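Local atomic coordinates of transketolase (Campylobacter jejuni, PDB entry 3L84), a protein that belongs to the thiamine diphosphate-binding transketolase family and is built from three alpha/beta domains in each chain of a two-chain assembly. Residues A[477-482]-A[493-498]. Numbering follows the deposited sequence.
Sequences VENVKA and SAFVLS
The side-chain amide of Asn479 is gripped at both of its ends by helix 340-354: OD1 takes a hydrogen bond from Asn344 ND2, and ND2 bonds to Ser343 OG. With its polar needs met there, the amide meets segment 493-498 through van der Waals contact alone. OD1 sits 4.1 Å from CD1 of Phe495, and the amide plane is turned 41° from the ring. On the other branch, ND2 lies 4.1 Å from CD2 of Leu497. A chi1 of -167° turns CG of Asn479 away from its backbone N and carries the amide out from the helix, across the side chains of Phe495 and Leu497 at about a right angle to each.

One turn further along, Ala482 aims its methyl at the strand. CB comes within 3.8 Å of Phe495 CE1, and the ring also comes close to the helix backbone, with CE1 4.0 Å from Ala482 C. Phe495 also stacks on Trp483 and touches Ile438 of the neighbouring strand 436-440.

Here helix 476-488 packs on strand 493-496 within the beta-alpha-beta unit that starts at strand 469-471, in the parallel sheet of the pyrimidine-binding domain. No hydrogen bond joins the two segments; they meet by van der Waals contact, with one apolar pair, Ala482 with Phe495, while the buried amide, fixed at both ends, ties helix 476-488 to helix 340-354.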
loop_
_atom_site.group_PDB
_atom_site.type_symbol
_atom_site.label_atom_id
_atom_site.label_comp_id
_atom_site.label_asym_id
_atom_site.label_seq_id
_atom_site.Cartn_x
_atom_site.Cartn_y
_atom_site.Cartn_z
ATOM N N VAL A 477 31.114 -1.701 2.433
ATOM C CA VAL A 477 31.531 -2.945 3.040
ATOM C C VAL A 477 30.330 -3.576 3.783
ATOM O O VAL A 477 30.035 -4.775 3.637
ATOM C CB VAL A 477 32.719 -2.742 3.965
ATOM C CG1 VAL A 477 33.032 -3.973 4.791
ATOM C CG2 VAL A 477 33.956 -2.302 3.134
ATOM N N GLU A 478 29.627 -2.778 4.579
ATOM C CA GLU A 478 28.428 -3.287 5.222
ATOM C C GLU A 478 27.407 -3.768 4.179
ATOM O O GLU A 478 26.694 -4.736 4.403
ATOM C CB GLU A 478 27.782 -2.253 6.159
ATOM C CG GLU A 478 28.551 -1.897 7.421
ATOM C CD GLU A 478 27.721 -1.214 8.470
ATOM O OE1 GLU A 478 26.582 -0.756 8.191
ATOM O OE2 GLU A 478 28.227 -1.099 9.615
ATOM N N ASN A 479 27.303 -3.058 3.065
ATOM C CA ASN A 479 26.358 -3.424 2.019
ATOM C C ASN A 479 26.647 -4.813 1.434
ATOM O O ASN A 479 25.740 -5.605 1.179
ATOM C CB ASN A 479 26.356 -2.316 0.949
ATOM C CG ASN A 479 25.224 -2.357 -0.053
ATOM O OD1 ASN A 479 24.305 -3.264 -0.071
ATOM N ND2 ASN A 479 25.211 -1.365 -0.865
ATOM N N VAL A 480 27.941 -5.118 1.236
ATOM C CA VAL A 480 28.382 -6.426 0.766
ATOM C C VAL A 480 28.064 -7.490 1.825
ATOM O O VAL A 480 27.514 -8.560 1.484
ATOM C CB VAL A 480 29.901 -6.437 0.451
ATOM C CG1 VAL A 480 30.416 -7.869 0.377
ATOM C CG2 VAL A 480 30.134 -5.645 -0.791
ATOM N N LYS A 481 28.436 -7.251 3.085
ATOM C CA LYS A 481 28.199 -8.242 4.132
ATOM C C LYS A 481 26.695 -8.526 4.277
ATOM O O LYS A 481 26.300 -9.676 4.521
ATOM C CB LYS A 481 28.823 -7.781 5.452
ATOM C CG LYS A 481 30.335 -7.776 5.425
ATOM C CD LYS A 481 30.900 -7.077 6.651
ATOM C CE LYS A 481 32.416 -7.081 6.741
ATOM N NZ LYS A 481 32.826 -6.183 7.892
ATOM N N ALA A 482 25.874 -7.492 4.084
ATOM C CA ALA A 482 24.427 -7.650 4.149
ATOM C C ALA A 482 23.951 -8.588 3.041
ATOM O O ALA A 482 23.122 -9.452 3.289
ATOM C CB ALA A 482 23.723 -6.299 4.003
ATOM N N SER A 493 14.772 -10.115 2.347
ATOM C CA SER A 493 15.505 -8.970 2.892
ATOM C C SER A 493 15.191 -7.696 2.130
ATOM O O SER A 493 14.934 -7.720 0.908
ATOM C CB SER A 493 17.021 -9.182 2.783
ATOM O OG SER A 493 17.537 -10.238 3.612
ATOM N N ALA A 494 15.219 -6.569 2.850
ATOM C CA ALA A 494 15.184 -5.262 2.288
ATOM C C ALA A 494 16.535 -4.581 2.501
ATOM O O ALA A 494 17.185 -4.787 3.532
ATOM C CB ALA A 494 14.094 -4.408 2.932
ATOM N N PHE A 495 16.936 -3.763 1.538
ATOM C CA PHE A 495 18.135 -2.947 1.574
ATOM C C PHE A 495 17.697 -1.490 1.535
ATOM O O PHE A 495 17.087 -1.033 0.564
ATOM C CB PHE A 495 19.031 -3.304 0.391
ATOM C CG PHE A 495 19.553 -4.704 0.457
ATOM C CD1 PHE A 495 20.777 -4.992 1.046
ATOM C CD2 PHE A 495 18.803 -5.734 0.014
ATOM C CE1 PHE A 495 21.236 -6.319 1.092
ATOM C CE2 PHE A 495 19.254 -7.027 0.084
ATOM C CZ PHE A 495 20.461 -7.313 0.628
ATOM N N VAL A 496 18.020 -0.767 2.605
ATOM C CA VAL A 496 17.611 0.620 2.801
ATOM C C VAL A 496 18.855 1.492 2.588
ATOM O O VAL A 496 19.826 1.396 3.357
ATOM C CB VAL A 496 16.993 0.790 4.175
ATOM C CG1 VAL A 496 16.683 2.285 4.505
ATOM C CG2 VAL A 496 15.741 -0.070 4.363
ATOM N N LEU A 497 18.829 2.250 1.496
ATOM C CA LEU A 497 20.026 2.795 0.887
ATOM C C LEU A 497 19.922 4.318 0.718
ATOM O O LEU A 497 18.844 4.858 0.452
ATOM C CB LEU A 497 20.235 2.124 -0.469
ATOM C CG LEU A 497 20.316 0.592 -0.406
ATOM C CD1 LEU A 497 20.086 0.008 -1.786
ATOM C CD2 LEU A 497 21.587 0.115 0.244
ATOM N N SER A 498 21.063 5.011 0.818
ATOM C CA SER A 498 21.088 6.461 0.747
ATOM C C SER A 498 21.173 7.011 -0.650
ATOM O O SER A 498 21.783 6.383 -1.544
ATOM C CB SER A 498 22.257 7.014 1.564
ATOM O OG SER A 498 23.504 6.759 0.922
#